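Local coordinates for protein uncharacterized HTH-type transcriptional regulator HI_0893 (Haemophilus influenzae, PDB 3QKX) that probably binds regulatory DNA through an N-terminal helix-turn-helix and acts as a dimeric transcription factor of the TetR family, at residues A[88-93]-A[177-182]. Residues are numbered along the deposited sequence; the frame is centred on the assembly and turned at random. Where two conformers were deposited one is given.
Sequences MWKNIW and SVIERS. With SO4 (sulfate ion), chain D; SO4 (sulfate ion), chain F.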
HETATM    1  N   MSE A  88       8.948  -8.579  14.904  1.00 53.68           N
HETATM    2  CA  MSE A  88       8.873  -7.416  14.021  1.00 51.93           C
HETATM    3  C   MSE A  88       7.500  -7.322  13.365  1.00 50.55           C
HETATM    4  O   MSE A  88       6.962  -6.237  13.222  1.00 51.61           O
HETATM    5  CB  MSE A  88       9.975  -7.453  12.945  1.00 49.72           C
HETATM    6  CG  MSE A  88      11.333  -7.032  13.453  1.00 49.68           C
HETATM    7 SE   MSE A  88      12.626  -6.834  11.993  0.75 42.15          SE
HETATM    8  CE  MSE A  88      12.828  -8.707  11.464  1.00 43.97           C
ATOM      9  N   TRP A  89       6.935  -8.456  12.968  1.00 49.56           N
ATOM     10  CA  TRP A  89       5.584  -8.474  12.389  1.00 48.24           C
ATOM     11  C   TRP A  89       4.571  -7.915  13.387  1.00 50.70           C
ATOM     12  O   TRP A  89       3.786  -7.044  13.056  1.00 51.20           O
ATOM     13  CB  TRP A  89       5.188  -9.903  11.992  1.00 47.89           C
ATOM     14  CG  TRP A  89       4.081  -9.948  11.000  1.00 45.26           C
ATOM     15  CD1 TRP A  89       4.204 -10.099   9.665  1.00 44.74           C
ATOM     16  CD2 TRP A  89       2.686  -9.845  11.266  1.00 47.55           C
ATOM     17  NE1 TRP A  89       2.976 -10.072   9.065  1.00 45.68           N
ATOM     18  CE2 TRP A  89       2.023  -9.902  10.029  1.00 44.42           C
ATOM     19  CE3 TRP A  89       1.923  -9.679  12.436  1.00 48.41           C
ATOM     20  CZ2 TRP A  89       0.664  -9.834   9.919  1.00 45.88           C
ATOM     21  CZ3 TRP A  89       0.577  -9.592  12.319  1.00 50.96           C
ATOM     22  CH2 TRP A  89      -0.053  -9.679  11.062  1.00 48.17           C
ATOM     23  N   LYS A  90       4.616  -8.425  14.614  1.00 52.94           N
ATOM     24  CA  LYS A  90       3.691  -8.032  15.672  0.50 55.66           C
ATOM     25  C   LYS A  90       3.882  -6.577  16.058  1.00 56.81           C
ATOM     26  O   LYS A  90       2.905  -5.847  16.329  1.00 58.21           O
ATOM     27  CB  LYS A  90       3.902  -8.899  16.916  0.50 58.55           C
ATOM     28  CG  LYS A  90       3.540 -10.364  16.744  0.50 59.13           C
ATOM     29  CD  LYS A  90       4.220 -11.191  17.805  0.50 61.51           C
ATOM     30  CE  LYS A  90       3.321 -11.436  19.024  0.50 66.53           C
ATOM     31  NZ  LYS A  90       4.020 -12.236  20.080  0.50 69.01           N
ATOM     32  N   ASN A  91       5.141  -6.142  16.099  1.00 56.05           N
ATOM     33  CA  ASN A  91       5.427  -4.740  16.374  1.00 57.52           C
ATOM     34  C   ASN A  91       4.705  -3.842  15.386  1.00 56.90           C
ATOM     35  O   ASN A  91       4.080  -2.879  15.786  1.00 59.60           O
ATOM     36  CB  ASN A  91       6.909  -4.425  16.275  1.00 57.49           C
ATOM     37  CG  ASN A  91       7.746  -5.031  17.407  1.00 59.04           C
ATOM     38  OD1 ASN A  91       7.243  -5.372  18.465  1.00 59.66           O
ATOM     39  ND2 ASN A  91       9.036  -5.191  17.147  1.00 56.96           N
ATOM     40  N   ILE A  92       4.775  -4.176  14.096  1.00 54.24           N
ATOM     41  CA  ILE A  92       4.128  -3.365  13.078  1.00 53.34           C
ATOM     42  C   ILE A  92       2.623  -3.440  13.210  1.00 54.24           C
ATOM     43  O   ILE A  92       1.948  -2.422  13.126  1.00 56.12           O
ATOM     44  CB  ILE A  92       4.517  -3.808  11.649  1.00 50.99           C
ATOM     45  CG1 ILE A  92       6.004  -3.571  11.395  1.00 50.76           C
ATOM     46  CG2 ILE A  92       3.718  -3.041  10.612  1.00 48.30           C
ATOM     47  CD1 ILE A  92       6.467  -4.031   9.967  1.00 49.63           C
ATOM     48  N   TRP A  93       2.106  -4.654  13.410  1.00 54.26           N
ATOM     49  CA  TRP A  93       0.661  -4.905  13.471  1.00 55.39           C
ATOM     50  C   TRP A  93       0.018  -4.144  14.602  1.00 58.66           C
ATOM     51  O   TRP A  93      -0.938  -3.390  14.388  1.00 59.95           O
ATOM     52  CB  TRP A  93       0.389  -6.407  13.630  1.00 55.76           C
ATOM     53  CG  TRP A  93      -1.024  -6.738  13.909  1.00 57.83           C
ATOM     54  CD1 TRP A  93      -1.570  -7.085  15.119  1.00 60.87           C
ATOM     55  CD2 TRP A  93      -2.099  -6.733  12.978  1.00 57.53           C
ATOM     56  NE1 TRP A  93      -2.910  -7.299  14.987  1.00 61.00           N
ATOM     57  CE2 TRP A  93      -3.265  -7.091  13.682  1.00 59.64           C
ATOM     58  CE3 TRP A  93      -2.195  -6.466  11.624  1.00 55.29           C
ATOM     59  CZ2 TRP A  93      -4.497  -7.179  13.074  1.00 61.36           C
ATOM     60  CZ3 TRP A  93      -3.445  -6.553  11.020  1.00 57.03           C
ATOM     61  CH2 TRP A  93      -4.565  -6.908  11.745  1.00 58.78           C
ATOM     62  N   SER A 177      -0.914 -17.681  11.362  1.00 62.18           N
ATOM     63  CA  SER A 177      -0.880 -18.223  10.007  1.00 60.67           C
ATOM     64  C   SER A 177      -0.234 -17.244   9.044  1.00 55.54           C
ATOM     65  O   SER A 177       0.687 -17.614   8.354  1.00 53.30           O
ATOM     66  CB  SER A 177      -2.273 -18.611   9.524  1.00 64.14           C
ATOM     67  OG  SER A 177      -2.585 -19.942   9.905  1.00 69.92           O
ATOM     68  N   VAL A 178      -0.650 -15.980   9.069  1.00 53.94           N
ATOM     69  CA  VAL A 178      -0.040 -14.960   8.195  1.00 50.36           C
ATOM     70  C   VAL A 178       1.429 -14.702   8.532  1.00 49.09           C
ATOM     71  O   VAL A 178       2.256 -14.561   7.638  1.00 48.16           O
ATOM     72  CB  VAL A 178      -0.795 -13.627   8.235  1.00 49.73           C
ATOM     73  CG1 VAL A 178      -0.089 -12.628   7.409  1.00 46.53           C
ATOM     74  CG2 VAL A 178      -2.232 -13.790   7.751  1.00 49.38           C
ATOM     75  N   ILE A 179       1.764 -14.658   9.817  1.00 50.82           N
ATOM     76  CA  ILE A 179       3.165 -14.501  10.220  1.00 49.64           C
ATOM     77  C   ILE A 179       4.024 -15.640   9.677  1.00 49.48           C
ATOM     78  O   ILE A 179       5.046 -15.410   9.088  1.00 48.15           O
ATOM     79  CB  ILE A 179       3.342 -14.464  11.735  1.00 51.05           C
ATOM     80  CG1 ILE A 179       2.867 -13.144  12.302  1.00 51.90           C
ATOM     81  CG2 ILE A 179       4.825 -14.616  12.101  1.00 50.09           C
ATOM     82  CD1 ILE A 179       2.646 -13.168  13.849  1.00 51.90           C
ATOM     83  N   GLU A 180       3.584 -16.856   9.896  1.00 52.55           N
ATOM     84  CA  GLU A 180       4.322 -18.044   9.480  1.00 53.70           C
ATOM     85  C   GLU A 180       4.391 -18.196   7.976  1.00 51.49           C
ATOM     86  O   GLU A 180       5.411 -18.602   7.442  1.00 51.46           O
ATOM     87  CB  GLU A 180       3.684 -19.292  10.084  1.00 57.66           C
ATOM     88  CG  GLU A 180       4.522 -20.565   9.889  1.00 61.98           C
ATOM     89  CD  GLU A 180       4.188 -21.321   8.610  1.00 66.24           C
ATOM     90  OE1 GLU A 180       2.977 -21.546   8.334  1.00 70.16           O
ATOM     91  OE2 GLU A 180       5.134 -21.702   7.877  1.00 68.25           O
ATOM     92  N   ARG A 181       3.301 -17.896   7.296  1.00 51.31           N
ATOM     93  CA  ARG A 181       3.245 -18.061   5.846  1.00 50.09           C
ATOM     94  C   ARG A 181       4.009 -16.971   5.124  1.00 47.89           C
ATOM     95  O   ARG A 181       4.660 -17.255   4.121  1.00 47.66           O
ATOM     96  CB  ARG A 181       1.808 -18.113   5.390  1.00 51.44           C
ATOM     97  CG  ARG A 181       1.195 -19.441   5.740  1.00 54.70           C
ATOM     98  CD  ARG A 181      -0.244 -19.504   5.425  1.00 57.02           C
ATOM     99  NE  ARG A 181      -0.770 -20.840   5.643  1.00 60.52           N
ATOM    100  CZ  ARG A 181      -0.574 -21.888   4.838  1.00 63.17           C
ATOM    101  NH1 ARG A 181       0.162 -21.789   3.725  1.00 62.77           N
ATOM    102  NH2 ARG A 181      -1.118 -23.056   5.148  1.00 67.40           N
ATOM    103  N   SER A 182       3.957 -15.734   5.623  1.00 46.18           N
ATOM    104  CA  SER A 182       4.763 -14.656   5.018  1.00 45.25           C
ATOM    105  C   SER A 182       6.279 -14.923   5.192  1.00 45.33           C
ATOM    106  O   SER A 182       7.082 -14.626   4.300  1.00 45.16           O
ATOM    107  CB  SER A 182       4.389 -13.321   5.624  1.00 43.70           C
ATOM    108  OG  SER A 182       4.715 -13.319   6.983  1.00 46.09           O
TER
HETATM  109  S   SO4 D 205      -2.015 -23.119   8.264  0.50 60.06           S
HETATM  110  O1  SO4 D 205      -0.926 -24.085   8.035  0.50 57.04           O
HETATM  111  O2  SO4 D 205      -2.979 -23.151   7.159  0.50 56.16           O
HETATM  112  O3  SO4 D 205      -1.460 -21.781   8.475  0.50 56.15           O
HETATM  113  O4  SO4 D 205      -2.741 -23.501   9.474  0.50 60.68           O
HETATM  114  S   SO4 F 208       4.695 -15.607  22.432  0.75 89.52           S
HETATM  115  O1  SO4 F 208       5.859 -14.726  22.576  0.75 86.88           O
HETATM  116  O2  SO4 F 208       5.010 -16.760  21.585  0.75 88.10           O
HETATM  117  O3  SO4 F 208       3.585 -14.839  21.859  0.75 89.06           O
HETATM  118  O4  SO4 F 208       4.283 -16.114  23.737  0.75 89.43           O
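W89 on helix 81-98 lies against I179 and V178 of helix 172-184 in a buried, apolar helix-helix contact of the TetR-type C-terminal domain. The segment axes cross at 130° and come within 11.0 Å of each other, a spacing bridged by the indole and the side chains of I179 and V178. W89 CB points toward helix 172-184, and with CG anti to the backbone N (chi1 -160°) the indole lies with one face against I179: I179 CG1 lies 3.8 Å from the centroid of the five-membered ring, a CH-pi contact, and 3.5 Å from W89 CD2. I179 CD1 continues past W89 CE3 to the aliphatic part of K90, 4.1 Å from its CG. V178 CG1 meets W89 CZ2 at 3.8 Å, approaching the ring obliquely. No hydrogen bond joins the segments; the buried W89 NE1 is satisfied by T155, and S182 OG by Y85. Away from the indole, R181 NE and NH2 and S177 OG hold a sulfate ion, likely a crystallisation additive. Helix 154-165 borders the contact, with A156 touching W89, while V178 and S182 also pack on I147 and L151 of the second subunit, so that helix 172-184 meets both helix 81-98 and the dimer partner.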